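Local coordinates for protein discoidin-2 (Dictyostelium discoideum, PDB 2VM9) that binds galactose and N-acetylgalactosamine as a homotrimeric, calcium-containing lectin, and may take part in spore formation and in building the spore coat, at residues A[49-54]-A[79-84]; A[84-89]-A[144-149]; A[163-168]-A[191-196]. All blocks are in the same frame, centred on the assembly; numbering follows the deposited sequence.

Contact 1 of 3, residues A[49-54]-A[79-84]; sequences SESWSS and QGRGDH. With PO4 (phosphate ion), chain G.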
ATOM      1  N   SER A  49     -11.412  -2.699  31.345  1.00  4.53           N
ATOM      2  CA  SER A  49     -11.216  -1.295  31.669  1.00  4.41           C
ATOM      3  C   SER A  49     -11.586  -0.465  30.450  1.00  4.79           C
ATOM      4  O   SER A  49     -11.383  -0.887  29.279  1.00  4.84           O
ATOM      5  CB  SER A  49      -9.755  -1.046  32.016  1.00  4.46           C
ATOM      6  OG  SER A  49      -8.894  -1.541  31.006  1.00  4.16           O
ATOM      7  N   GLU A  50     -12.107   0.719  30.717  1.00  5.06           N
ATOM      8  CA  GLU A  50     -12.330   1.697  29.654  1.00  4.49           C
ATOM      9  C   GLU A  50     -11.018   2.459  29.415  1.00  4.30           C
ATOM     10  O   GLU A  50     -10.907   3.684  29.647  1.00  4.65           O
ATOM     11  CB  GLU A  50     -13.490   2.611  30.049  1.00  5.65           C
ATOM     12  CG  GLU A  50     -14.808   1.807  30.110  1.00  5.38           C
ATOM     13  CD  GLU A  50     -15.990   2.632  30.582  1.00  7.68           C
ATOM     14  OE1 GLU A  50     -15.769   3.654  31.238  1.00  8.44           O
ATOM     15  OE2 GLU A  50     -17.128   2.238  30.294  1.00  6.13           O
ATOM     16  N   SER A  51      -9.995   1.707  29.014  1.00  4.65           N
ATOM     17  CA  SER A  51      -8.641   2.221  28.804  1.00  4.92           C
ATOM     18  C   SER A  51      -7.749   1.040  28.418  1.00  4.99           C
ATOM     19  O   SER A  51      -8.060  -0.115  28.720  1.00  5.18           O
ATOM     20  CB  SER A  51      -8.039   2.830  30.103  1.00  5.70           C
ATOM     21  OG  SER A  51      -7.930   1.817  31.146  1.00  6.61           O
ATOM     22  N   TRP A  52      -6.612   1.339  27.805  1.00  3.80           N
ATOM     23  CA  TRP A  52      -5.470   0.428  27.968  1.00  3.93           C
ATOM     24  C   TRP A  52      -4.895   0.750  29.354  1.00  4.56           C
ATOM     25  O   TRP A  52      -4.775   1.935  29.718  1.00  5.40           O
ATOM     26  CB  TRP A  52      -4.394   0.721  26.926  1.00  4.63           C
ATOM     27  CG  TRP A  52      -3.045   0.146  27.311  1.00  4.22           C
ATOM     28  CD1 TRP A  52      -2.731  -1.185  27.455  1.00  5.74           C
ATOM     29  CD2 TRP A  52      -1.841   0.877  27.575  1.00  4.60           C
ATOM     30  NE1 TRP A  52      -1.406  -1.321  27.794  1.00  4.29           N
ATOM     31  CE2 TRP A  52      -0.831  -0.080  27.888  1.00  4.98           C
ATOM     32  CE3 TRP A  52      -1.514   2.241  27.590  1.00  5.67           C
ATOM     33  CZ2 TRP A  52       0.493   0.284  28.189  1.00  4.74           C
ATOM     34  CZ3 TRP A  52      -0.184   2.611  27.911  1.00  6.00           C
ATOM     35  CH2 TRP A  52       0.794   1.638  28.194  1.00  6.69           C
ATOM     36  N   SER A  53      -4.511  -0.276  30.114  1.00  3.85           N
ATOM     37  CA  SER A  53      -3.762  -0.028  31.369  1.00  4.39           C
ATOM     38  C   SER A  53      -2.522  -0.925  31.378  1.00  4.23           C
ATOM     39  O   SER A  53      -2.649  -2.153  31.172  1.00  4.89           O
ATOM     40  CB  SER A  53      -4.627  -0.334  32.598  1.00  4.25           C
ATOM     41  OG  SER A  53      -5.810   0.463  32.625  1.00  4.72           O
ATOM     42  N   SER A  54      -1.348  -0.341  31.648  1.00  4.70           N
ATOM     43  CA  SER A  54      -0.109  -1.120  31.638  1.00  4.93           C
ATOM     44  C   SER A  54      -0.092  -2.122  32.803  1.00  4.94           C
ATOM     45  O   SER A  54      -0.912  -2.053  33.718  1.00  4.55           O
ATOM     46  CB  SER A  54       1.122  -0.198  31.724  1.00  4.53           C
ATOM     47  OG  SER A  54       1.235   0.309  33.035  1.00  6.38           O
ATOM     48  N   GLN A  79      -6.983  10.698  26.583  1.00  4.69           N
ATOM     49  CA  GLN A  79      -8.027  10.759  27.556  1.00  5.30           C
ATOM     50  C   GLN A  79      -7.601   9.792  28.655  1.00  4.53           C
ATOM     51  O   GLN A  79      -6.812   8.858  28.437  1.00  4.67           O
ATOM     52  CB  GLN A  79      -9.293  10.306  26.836  1.00  6.01           C
ATOM     53  CG  GLN A  79     -10.578  10.449  27.517  1.00  8.95           C
ATOM     54  CD  GLN A  79     -11.691  10.005  26.568  1.00  9.33           C
ATOM     55  OE1 GLN A  79     -11.512   9.049  25.800  1.00  8.40           O
ATOM     56  NE2 GLN A  79     -12.833  10.681  26.615  1.00 10.08           N
ATOM     57  N   GLY A  80      -8.117  10.007  29.851  1.00  5.13           N
ATOM     58  CA  GLY A  80      -7.867   9.052  30.904  1.00  3.92           C
ATOM     59  C   GLY A  80      -8.790   7.834  30.793  1.00  4.61           C
ATOM     60  O   GLY A  80      -9.445   7.573  29.757  1.00  5.06           O
ATOM     61  N   ARG A  81      -8.802   7.084  31.874  1.00  3.95           N
ATOM     62  CA  ARG A  81      -9.594   5.855  31.962  1.00  4.01           C
ATOM     63  C   ARG A  81     -11.038   6.162  32.313  1.00  5.14           C
ATOM     64  O   ARG A  81     -11.305   6.928  33.254  1.00  5.28           O
ATOM     65  CB  ARG A  81      -8.972   4.928  33.021  1.00  4.22           C
ATOM     66  CG  ARG A  81      -9.779   3.678  33.279  1.00  3.73           C
ATOM     67  CD  ARG A  81      -8.999   2.651  34.121  1.00  3.67           C
ATOM     68  NE  ARG A  81      -9.893   1.543  34.415  1.00  3.41           N
ATOM     69  CZ  ARG A  81      -9.572   0.462  35.109  1.00  5.38           C
ATOM     70  NH1 ARG A  81      -8.330   0.316  35.584  1.00  6.18           N
ATOM     71  NH2 ARG A  81     -10.501  -0.483  35.310  1.00  3.91           N
ATOM     72  N   GLY A  82     -11.983   5.544  31.604  1.00  5.09           N
ATOM     73  CA  GLY A  82     -13.405   5.887  31.833  1.00  5.73           C
ATOM     74  C   GLY A  82     -14.006   5.456  33.171  1.00  6.71           C
ATOM     75  O   GLY A  82     -14.860   6.168  33.718  1.00  7.00           O
ATOM     76  N   ASP A  83     -13.549   4.332  33.725  1.00  6.92           N
ATOM     77  CA  ASP A  83     -14.232   3.664  34.832  1.00  6.55           C
ATOM     78  C   ASP A  83     -13.485   3.703  36.182  1.00  7.31           C
ATOM     79  O   ASP A  83     -13.984   3.169  37.187  1.00  8.11           O
ATOM     80  CB  ASP A  83     -14.544   2.209  34.458  1.00  7.14           C
ATOM     81  CG  ASP A  83     -13.300   1.395  34.141  1.00  6.66           C
ATOM     82  OD1 ASP A  83     -12.474   1.834  33.306  1.00  6.11           O
ATOM     83  OD2 ASP A  83     -13.155   0.321  34.731  1.00  6.27           O
ATOM     84  N   HIS A  84     -12.301   4.312  36.207  1.00  7.41           N
ATOM     85  CA  HIS A  84     -11.534   4.494  37.471  1.00  7.76           C
ATOM     86  C   HIS A  84     -10.645   5.723  37.351  1.00  6.87           C
ATOM     87  O   HIS A  84     -10.379   6.167  36.249  1.00  5.83           O
ATOM     88  CB  HIS A  84     -10.706   3.268  37.830  1.00  8.72           C
ATOM     89  CG  HIS A  84     -11.530   2.175  38.416  1.00 12.63           C
ATOM     90  ND1 HIS A  84     -12.277   2.355  39.566  1.00 18.19           N
ATOM     91  CD2 HIS A  84     -11.799   0.920  37.983  1.00 16.71           C
ATOM     92  CE1 HIS A  84     -12.939   1.239  39.833  1.00 21.06           C
ATOM     93  NE2 HIS A  84     -12.674   0.359  38.882  1.00 18.50           N
TER
HETATM   94  P   PO4 G 507      -9.556  -3.039  37.679  0.60 11.32           P
HETATM   95  O1  PO4 G 507      -9.022  -2.547  39.014  0.60 17.08           O
HETATM   96  O2  PO4 G 507      -8.893  -2.379  36.604  0.60  6.91           O
HETATM   97  O3  PO4 G 507     -11.043  -2.753  37.659  0.60 18.20           O
HETATM   98  O4  PO4 G 507      -9.415  -4.541  37.632  0.60 18.75           O
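One carboxylate oxygen, D83 OD1, takes hydrogen bonds from opposite faces of its plane: the backbone N of E50 lies 2.8 Å away with an N-H...O angle of 162°, and R81 NE reaches the same oxygen from the other face. R81 grips D83 side-on in a salt bridge, NE to OD1 and NH2 to OD2 at 2.8 Å. The arginine runs extended, CG anti to the backbone N (chi1 175°), and its CD passes S51 OG at 3.3 Å. S49 CB covers one guanidinium face and H84 CD2 the opposite one, each offset toward the rim, while phosphate O2, accepting from R81 NH1 and NH2, sits near the edge. A backbone bond joins the two loops: G82 N donates to E50 O at 2.9 Å. E50 OE1 lies 3.2 Å from G82 C, while OE2 forms a salt bridge with K41 and a hydrogen bond to N of N39, a calcium-site residue. R81, G82 and D83 form a predicted cell attachment motif of the F5/8 type C beta-sandwich. Phosphate, probably from the crystallisation liquor and also bound by H28 NE2, occupies R81's outer edge; with D83 at another, the guanidinium probably keeps its charge and orientation.

Contact 2 of 3, residues A[84-89]-A[144-149]; sequences HDQWVT and HISLRW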
ATOM      1  N   HIS A  84     -12.301   4.312  36.207  1.00  7.41           N
ATOM      2  CA  HIS A  84     -11.534   4.494  37.471  1.00  7.76           C
ATOM      3  C   HIS A  84     -10.645   5.723  37.351  1.00  6.87           C
ATOM      4  O   HIS A  84     -10.379   6.167  36.249  1.00  5.83           O
ATOM      5  CB  HIS A  84     -10.706   3.268  37.830  1.00  8.72           C
ATOM      6  CG  HIS A  84     -11.530   2.175  38.416  1.00 12.63           C
ATOM      7  ND1 HIS A  84     -12.277   2.355  39.566  1.00 18.19           N
ATOM      8  CD2 HIS A  84     -11.799   0.920  37.983  1.00 16.71           C
ATOM      9  CE1 HIS A  84     -12.939   1.239  39.833  1.00 21.06           C
ATOM     10  NE2 HIS A  84     -12.674   0.359  38.882  1.00 18.50           N
ATOM     11  N   ASP A  85     -10.197   6.251  38.487  1.00  6.33           N
ATOM     12  CA  ASP A  85      -9.447   7.507  38.515  1.00  6.31           C
ATOM     13  C   ASP A  85      -7.979   7.272  38.165  1.00  5.89           C
ATOM     14  O   ASP A  85      -7.099   7.359  39.026  1.00  4.59           O
ATOM     15  CB  ASP A  85      -9.552   8.148  39.907  1.00  7.59           C
ATOM     16  CG  ASP A  85     -10.937   8.686  40.207  1.00 10.14           C
ATOM     17  OD1 ASP A  85     -11.775   8.846  39.289  1.00  8.73           O
ATOM     18  OD2 ASP A  85     -11.163   9.016  41.374  1.00 10.55           O
ATOM     19  N   GLN A  86      -7.731   6.966  36.893  1.00  5.26           N
ATOM     20  CA  GLN A  86      -6.368   6.737  36.402  1.00  4.71           C
ATOM     21  C   GLN A  86      -6.254   7.469  35.098  1.00  5.06           C
ATOM     22  O   GLN A  86      -7.193   7.435  34.282  1.00  5.53           O
ATOM     23  CB  GLN A  86      -6.133   5.251  36.131  1.00  4.65           C
ATOM     24  CG  GLN A  86      -6.261   4.401  37.375  1.00  4.40           C
ATOM     25  CD  GLN A  86      -6.387   2.917  37.071  1.00  5.86           C
ATOM     26  OE1 GLN A  86      -6.398   2.478  35.905  1.00  6.27           O
ATOM     27  NE2 GLN A  86      -6.478   2.134  38.135  1.00  6.79           N
ATOM     28  N   TRP A  87      -5.125   8.139  34.880  1.00  4.86           N
ATOM     29  CA  TRP A  87      -4.920   8.868  33.628  1.00  4.72           C
ATOM     30  C   TRP A  87      -3.436   9.212  33.468  1.00  4.23           C
ATOM     31  O   TRP A  87      -2.705   9.343  34.460  1.00  4.91           O
ATOM     32  CB  TRP A  87      -5.792  10.157  33.527  1.00  5.10           C
ATOM     33  CG  TRP A  87      -5.749  11.080  34.729  1.00  4.58           C
ATOM     34  CD1 TRP A  87      -4.801  12.043  35.006  1.00  5.39           C
ATOM     35  CD2 TRP A  87      -6.719  11.151  35.774  1.00  4.86           C
ATOM     36  NE1 TRP A  87      -5.142  12.724  36.167  1.00  4.98           N
ATOM     37  CE2 TRP A  87      -6.307  12.184  36.665  1.00  6.32           C
ATOM     38  CE3 TRP A  87      -7.914  10.435  36.050  1.00  5.25           C
ATOM     39  CZ2 TRP A  87      -7.029  12.504  37.835  1.00  5.59           C
ATOM     40  CZ3 TRP A  87      -8.657  10.785  37.196  1.00  5.16           C
ATOM     41  CH2 TRP A  87      -8.200  11.815  38.070  1.00  6.05           C
ATOM     42  N   VAL A  88      -2.992   9.317  32.222  1.00  3.99           N
ATOM     43  CA  VAL A  88      -1.628   9.748  31.966  1.00  4.10           C
ATOM     44  C   VAL A  88      -1.568  11.262  31.994  1.00  4.86           C
ATOM     45  O   VAL A  88      -2.324  11.919  31.291  1.00  4.85           O
ATOM     46  CB  VAL A  88      -1.135   9.163  30.631  1.00  4.48           C
ATOM     47  CG1 VAL A  88       0.206   9.783  30.216  1.00  4.55           C
ATOM     48  CG2 VAL A  88      -1.056   7.623  30.777  1.00  5.47           C
ATOM     49  N   THR A  89      -0.655  11.817  32.803  1.00  4.16           N
ATOM     50  CA  THR A  89      -0.582  13.264  32.976  1.00  5.44           C
ATOM     51  C   THR A  89       0.444  13.922  32.043  1.00  4.92           C
ATOM     52  O   THR A  89       0.390  15.136  31.812  1.00  5.73           O
ATOM     53  CB  THR A  89      -0.249  13.626  34.441  1.00  5.03           C
ATOM     54  OG1 THR A  89       0.918  12.878  34.830  1.00  5.46           O
ATOM     55  CG2 THR A  89      -1.418  13.302  35.371  1.00  5.29           C
ATOM     56  N   HIS A 144      -2.326   5.200  37.785  1.00  4.77           N
ATOM     57  CA  HIS A 144      -1.889   4.102  36.905  1.00  4.33           C
ATOM     58  C   HIS A 144      -1.704   4.628  35.502  1.00  4.73           C
ATOM     59  O   HIS A 144      -2.339   5.602  35.131  1.00  5.05           O
ATOM     60  CB  HIS A 144      -2.956   2.994  36.878  1.00  4.48           C
ATOM     61  CG  HIS A 144      -2.401   1.650  36.521  1.00  5.40           C
ATOM     62  ND1 HIS A 144      -1.957   0.757  37.472  1.00  4.38           N
ATOM     63  CD2 HIS A 144      -2.184   1.067  35.321  1.00  5.39           C
ATOM     64  CE1 HIS A 144      -1.518  -0.337  36.875  1.00  5.53           C
ATOM     65  NE2 HIS A 144      -1.630  -0.166  35.567  1.00  5.94           N
ATOM     66  N   ILE A 145      -0.859   3.959  34.720  1.00  4.02           N
ATOM     67  CA  ILE A 145      -0.708   4.294  33.315  1.00  4.31           C
ATOM     68  C   ILE A 145      -1.928   3.678  32.606  1.00  4.55           C
ATOM     69  O   ILE A 145      -1.944   2.496  32.279  1.00  4.61           O
ATOM     70  CB  ILE A 145       0.599   3.752  32.751  1.00  3.85           C
ATOM     71  CG1 ILE A 145       1.783   4.432  33.459  1.00  5.64           C
ATOM     72  CG2 ILE A 145       0.651   3.967  31.222  1.00  4.11           C
ATOM     73  CD1 ILE A 145       3.149   3.760  33.164  1.00  4.79           C
ATOM     74  N   SER A 146      -2.944   4.508  32.419  1.00  3.99           N
ATOM     75  CA  SER A 146      -4.189   4.106  31.784  1.00  3.95           C
ATOM     76  C   SER A 146      -4.591   5.239  30.852  1.00  4.58           C
ATOM     77  O   SER A 146      -4.578   6.420  31.234  1.00  4.37           O
ATOM     78  CB  SER A 146      -5.303   3.858  32.829  1.00  4.52           C
ATOM     79  OG  SER A 146      -4.945   2.828  33.752  1.00  5.63           O
ATOM     80  N   LEU A 147      -4.959   4.895  29.616  1.00  3.63           N
ATOM     81  CA  LEU A 147      -5.342   5.954  28.696  1.00  4.23           C
ATOM     82  C   LEU A 147      -6.245   5.434  27.598  1.00  4.57           C
ATOM     83  O   LEU A 147      -6.310   4.211  27.327  1.00  4.76           O
ATOM     84  CB  LEU A 147      -4.121   6.656  28.075  1.00  4.95           C
ATOM     85  CG  LEU A 147      -3.291   5.784  27.106  1.00  5.43           C
ATOM     86  CD1 LEU A 147      -3.836   5.829  25.682  1.00  5.93           C
ATOM     87  CD2 LEU A 147      -1.830   6.192  27.109  1.00  9.58           C
ATOM     88  N   ARG A 148      -6.941   6.383  26.979  1.00  4.18           N
ATOM     89  CA  ARG A 148      -7.615   6.172  25.712  1.00  4.23           C
ATOM     90  C   ARG A 148      -7.071   7.245  24.770  1.00  4.69           C
ATOM     91  O   ARG A 148      -6.586   8.272  25.226  1.00  4.75           O
ATOM     92  CB  ARG A 148      -9.132   6.296  25.852  1.00  3.69           C
ATOM     93  CG  ARG A 148      -9.748   5.147  26.659  1.00  3.79           C
ATOM     94  CD  ARG A 148     -11.241   5.434  26.971  1.00  5.30           C
ATOM     95  NE  ARG A 148     -11.324   6.479  28.003  1.00  5.24           N
ATOM     96  CZ  ARG A 148     -12.451   7.089  28.371  1.00  7.38           C
ATOM     97  NH1 ARG A 148     -13.617   6.762  27.789  1.00  6.20           N
ATOM     98  NH2 ARG A 148     -12.417   8.053  29.296  1.00  6.08           N
ATOM     99  N   TRP A 149      -7.122   6.986  23.461  1.00  4.96           N
ATOM    100  CA  TRP A 149      -6.483   7.884  22.512  1.00  4.86           C
ATOM    101  C   TRP A 149      -6.991   7.670  21.102  1.00  6.16           C
ATOM    102  O   TRP A 149      -7.666   6.666  20.807  1.00  5.78           O
ATOM    103  CB  TRP A 149      -4.948   7.740  22.545  1.00  4.51           C
ATOM    104  CG  TRP A 149      -4.416   6.415  22.065  1.00  5.53           C
ATOM    105  CD1 TRP A 149      -4.985   5.163  22.216  1.00  5.11           C
ATOM    106  CD2 TRP A 149      -3.191   6.216  21.361  1.00  7.25           C
ATOM    107  NE1 TRP A 149      -4.164   4.203  21.626  1.00  6.01           N
ATOM    108  CE2 TRP A 149      -3.051   4.826  21.130  1.00  6.37           C
ATOM    109  CE3 TRP A 149      -2.175   7.079  20.927  1.00  5.03           C
ATOM    110  CZ2 TRP A 149      -1.947   4.290  20.445  1.00  6.96           C
ATOM    111  CZ3 TRP A 149      -1.087   6.554  20.268  1.00  6.53           C
ATOM    112  CH2 TRP A 149      -0.974   5.160  20.041  1.00  6.46           C
TER
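Q86 and H144 lie side by side and point the same way, with the amide and imidazole planes 29° apart. The closest approach is made by H144 CB, 3.4 Å from Q86 CD, not by the ring. Beyond CG the glutamine is extended, placing CD beside that methylene. From the strand 146-153, S146 OG donates to Q86 OE1 at 2.6 Å, the hydroxyl standing 31° out of the amide plane. S146 CB also packs on Q86 CB at 3.7 Å, so the serine meets both the root and the carbonyl end of the glutamine. The imidazole is held by S54, whose O accepts from H144 NE2. On the apolar side V88 CG2 touches I145 CG2 at 4.1 Å and L147 CD2 at 4.0 Å, while the backbones meet through W87 CA, 3.4 Å from S146 O. The axes of strand segments 87-89 and 146-149 are 86° apart, consistent with strands of the two different sheets of the beta-sandwich meeting at its end rather than pairing as neighbours. S146 OG is also hydrogen-bonded to S53 OG, and Q86 NE2 donates to a bound MPD, probably from the crystallisation liquor. Two donors on OE1, S146 OG and R81 NH1, probably settle which end of the amide is the oxygen; Q86 thereby ties strand 146-153 to the polar network round R81, while V88 packs separately on I145 and L147.

Contact 3 of 3, residues A[163-168]-A[191-196]; sequences SVQVGE and FPVEFL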
ATOM      1  N   SER A 163      -2.375   1.709 -10.020  1.00 18.53           N
ATOM      2  CA  SER A 163      -1.985   0.487 -10.697  1.00 17.37           C
ATOM      3  C   SER A 163      -1.545   0.913 -12.100  1.00 17.08           C
ATOM      4  O   SER A 163      -2.050   1.905 -12.639  1.00 16.17           O
ATOM      5  CB  SER A 163      -3.175  -0.458 -10.804  1.00 18.08           C
ATOM      6  OG  SER A 163      -3.513  -1.025  -9.531  1.00 19.14           O
ATOM      7  N   VAL A 164      -0.602   0.167 -12.667  1.00 16.07           N
ATOM      8  CA  VAL A 164       0.058   0.577 -13.910  1.00 16.03           C
ATOM      9  C   VAL A 164       0.306  -0.649 -14.794  1.00 14.81           C
ATOM     10  O   VAL A 164       0.746  -1.679 -14.316  1.00 14.79           O
ATOM     11  CB  VAL A 164       1.414   1.293 -13.610  1.00 16.44           C
ATOM     12  CG1 VAL A 164       2.219   1.533 -14.886  1.00 16.74           C
ATOM     13  CG2 VAL A 164       1.204   2.618 -12.866  1.00 17.37           C
ATOM     14  N   GLN A 165       0.023  -0.529 -16.089  1.00 13.77           N
ATOM     15  CA  GLN A 165       0.520  -1.502 -17.057  1.00 13.44           C
ATOM     16  C   GLN A 165       1.146  -0.712 -18.194  1.00 12.93           C
ATOM     17  O   GLN A 165       0.754   0.424 -18.465  1.00 11.24           O
ATOM     18  CB  GLN A 165      -0.580  -2.410 -17.586  1.00 13.35           C
ATOM     19  CG  GLN A 165      -1.255  -3.289 -16.513  1.00 13.52           C
ATOM     20  CD  GLN A 165      -2.280  -4.192 -17.104  1.00 15.03           C
ATOM     21  OE1 GLN A 165      -1.948  -5.164 -17.799  1.00 17.21           O
ATOM     22  NE2 GLN A 165      -3.546  -3.879 -16.866  1.00 13.39           N
ATOM     23  N   VAL A 166       2.115  -1.325 -18.852  1.00 12.03           N
ATOM     24  CA  VAL A 166       2.872  -0.604 -19.857  1.00 12.07           C
ATOM     25  C   VAL A 166       2.997  -1.453 -21.119  1.00 11.74           C
ATOM     26  O   VAL A 166       2.815  -2.691 -21.097  1.00 10.81           O
ATOM     27  CB  VAL A 166       4.287  -0.230 -19.350  1.00 12.17           C
ATOM     28  CG1 VAL A 166       4.233   0.604 -18.056  1.00 13.11           C
ATOM     29  CG2 VAL A 166       5.129  -1.493 -19.175  1.00 11.97           C
ATOM     30  N   GLY A 167       3.342  -0.801 -22.222  1.00 10.83           N
ATOM     31  CA  GLY A 167       3.564  -1.567 -23.447  1.00  9.78           C
ATOM     32  C   GLY A 167       4.015  -0.623 -24.551  1.00  9.39           C
ATOM     33  O   GLY A 167       4.271   0.554 -24.321  1.00  9.72           O
ATOM     34  N   GLU A 168       4.126  -1.169 -25.744  1.00  9.96           N
ATOM     35  CA  GLU A 168       4.502  -0.358 -26.892  1.00 10.35           C
ATOM     36  C   GLU A 168       3.600  -0.707 -28.059  1.00  9.93           C
ATOM     37  O   GLU A 168       3.044  -1.806 -28.131  1.00  9.12           O
ATOM     38  CB  GLU A 168       5.965  -0.542 -27.255  1.00 11.42           C
ATOM     39  CG  GLU A 168       6.381  -1.896 -27.795  1.00 16.12           C
ATOM     40  CD  GLU A 168       7.720  -1.790 -28.550  1.00 21.87           C
ATOM     41  OE1 GLU A 168       8.757  -1.581 -27.913  1.00 21.66           O
ATOM     42  OE2 GLU A 168       7.721  -1.900 -29.796  1.00 28.83           O
ATOM     43  N   PHE A 191      -4.535  -4.713 -22.985  1.00 16.86           N
ATOM     44  CA  PHE A 191      -3.675  -4.689 -21.797  1.00 16.38           C
ATOM     45  C   PHE A 191      -3.313  -6.133 -21.452  1.00 17.69           C
ATOM     46  O   PHE A 191      -4.137  -7.023 -21.647  1.00 18.18           O
ATOM     47  CB  PHE A 191      -4.374  -4.035 -20.593  1.00 15.48           C
ATOM     48  CG  PHE A 191      -4.745  -2.585 -20.807  1.00 12.27           C
ATOM     49  CD1 PHE A 191      -3.795  -1.662 -21.280  1.00 10.93           C
ATOM     50  CD2 PHE A 191      -6.030  -2.134 -20.511  1.00 10.13           C
ATOM     51  CE1 PHE A 191      -4.148  -0.312 -21.478  1.00  9.72           C
ATOM     52  CE2 PHE A 191      -6.396  -0.784 -20.700  1.00  9.71           C
ATOM     53  CZ  PHE A 191      -5.437   0.129 -21.191  1.00 11.21           C
ATOM     54  N   PRO A 192      -2.084  -6.370 -20.964  1.00 18.59           N
ATOM     55  CA  PRO A 192      -1.764  -7.747 -20.547  1.00 20.00           C
ATOM     56  C   PRO A 192      -2.846  -8.346 -19.634  1.00 20.84           C
ATOM     57  O   PRO A 192      -3.223  -9.511 -19.809  1.00 21.62           O
ATOM     58  CB  PRO A 192      -0.441  -7.584 -19.813  1.00 20.31           C
ATOM     59  CG  PRO A 192       0.226  -6.407 -20.530  1.00 20.30           C
ATOM     60  CD  PRO A 192      -0.938  -5.459 -20.786  1.00 18.80           C
ATOM     61  N   VAL A 193      -3.369  -7.546 -18.704  1.00 20.55           N
ATOM     62  CA  VAL A 193      -4.427  -7.977 -17.778  1.00 20.76           C
ATOM     63  C   VAL A 193      -5.546  -6.950 -17.780  1.00 20.10           C
ATOM     64  O   VAL A 193      -5.274  -5.748 -17.884  1.00 20.14           O
ATOM     65  CB  VAL A 193      -3.866  -8.101 -16.312  1.00 21.04           C
ATOM     66  CG1 VAL A 193      -4.959  -8.528 -15.319  1.00 21.06           C
ATOM     67  CG2 VAL A 193      -2.712  -9.061 -16.263  1.00 22.59           C
ATOM     68  N   GLU A 194      -6.797  -7.393 -17.658  1.00 19.25           N
ATOM     69  CA  GLU A 194      -7.919  -6.460 -17.620  1.00 19.22           C
ATOM     70  C   GLU A 194      -7.931  -5.687 -16.299  1.00 19.26           C
ATOM     71  O   GLU A 194      -7.771  -6.275 -15.219  1.00 19.96           O
ATOM     72  CB  GLU A 194      -9.264  -7.167 -17.853  1.00 18.89           C
ATOM     73  CG  GLU A 194     -10.449  -6.214 -17.870  1.00 19.35           C
ATOM     74  CD  GLU A 194     -11.790  -6.879 -18.173  1.00 20.35           C
ATOM     75  OE1 GLU A 194     -11.846  -8.114 -18.345  1.00 20.15           O
ATOM     76  OE2 GLU A 194     -12.786  -6.143 -18.274  1.00 20.98           O
ATOM     77  N   PHE A 195      -8.071  -4.367 -16.392  1.00 17.75           N
ATOM     78  CA  PHE A 195      -8.188  -3.509 -15.220  1.00 17.71           C
ATOM     79  C   PHE A 195      -9.581  -3.666 -14.585  1.00 17.96           C
ATOM     80  O   PHE A 195     -10.547  -4.051 -15.255  1.00 17.69           O
ATOM     81  CB  PHE A 195      -8.016  -2.029 -15.597  1.00 17.07           C
ATOM     82  CG  PHE A 195      -6.579  -1.588 -15.839  1.00 15.89           C
ATOM     83  CD1 PHE A 195      -5.693  -1.417 -14.791  1.00 14.29           C
ATOM     84  CD2 PHE A 195      -6.155  -1.255 -17.120  1.00 16.67           C
ATOM     85  CE1 PHE A 195      -4.381  -0.964 -15.006  1.00 14.59           C
ATOM     86  CE2 PHE A 195      -4.837  -0.802 -17.348  1.00 14.74           C
ATOM     87  CZ  PHE A 195      -3.957  -0.656 -16.302  1.00 15.18           C
ATOM     88  N   LEU A 196      -9.685  -3.307 -13.306  1.00 19.12           N
ATOM     89  CA  LEU A 196     -10.990  -3.278 -12.628  1.00 19.90           C
ATOM     90  C   LEU A 196     -11.848  -2.068 -13.013  1.00 20.14           C
ATOM     91  O   LEU A 196     -13.087  -2.140 -13.020  1.00 21.40           O
ATOM     92  CB  LEU A 196     -10.801  -3.364 -11.106  1.00 20.36           C
ATOM     93  CG  LEU A 196     -10.184  -4.680 -10.624  1.00 22.14           C
ATOM     94  CD1 LEU A 196      -9.936  -4.640  -9.110  1.00 25.12           C
ATOM     95  CD2 LEU A 196     -11.084  -5.846 -11.015  1.00 22.24           C
TER
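Q165 places CG anti to its carbonyl carbon (chi1 -62°) and CD fully extended, carrying its amide out from strand 163-170 to the loop 191-196, where the amide pairs with the backbone of V193. The third torsion then sets the amide's rotation: OE1 receives V193 N at 2.9 Å, in the carbonyl plane and on a lone pair, and NE2 donates to V193 O at 2.7 Å with an N-H...O angle of 165°. That second acceptor lies almost in the Q165 amide plane, although the donor is tilted from the plane of the V193 carbonyl. One side chain thus serves both the N-H and the C=O of a single loop residue, and these are the only hydrogen bonds found between the two segments.

The same NE2 stands 3.2 Å above the F195 ring, over its centre, with Q165 and F195 meeting tip to tip and their planes 64° apart. F195 in turn puts its CE2 over the centre of one F191 ring face, 3.6 Å above it, while F191 CE2 lies at the F195 edge: a T-shaped pair in which F195 offers its edge to F191 and a face to the glutamine. At the other end of the amide, P192 CD approaches Q165 OE1 at 3.2 Å. F191 and F195 also pack on strand 243-254, the neighbour of strand 163-170 in the three-stranded sheet. Y159 of the second subunit meets the F195 ring, packs on Q165 and, with K157 of that subunit, bonds to E194 O, placing this contact within an interface between subunits. V193 pairs with both OE1 and NE2 of the buried glutamine; V193 O takes one NE2 hydrogen, and the nitrogen's position over F195 is consistent with a weak amide-aromatic attraction.

From the N terminus, contact 1 comes first, closing a 24-residue excursion that includes strands 63-67 and 70-79. Contact 2 opens at H84, the residue the two share, and returns only at 144-149 after strands 87-96, 102-112, 121-131 and 133-142. The loops therefore follow in series, neither nested nor crossed, yet their centres are 5 Å apart because strands 52-53 and 146-153 are neighbours in one sheet; contact 2 brings strand 87-96 of the other sheet to them. After strand 146-153 the chain passes through the linker to the lectin-like region, where contact 3 closes a shorter loop around strand 183-190. Its centre lies about 50 Å from that of contact 1, beyond the chain's centre.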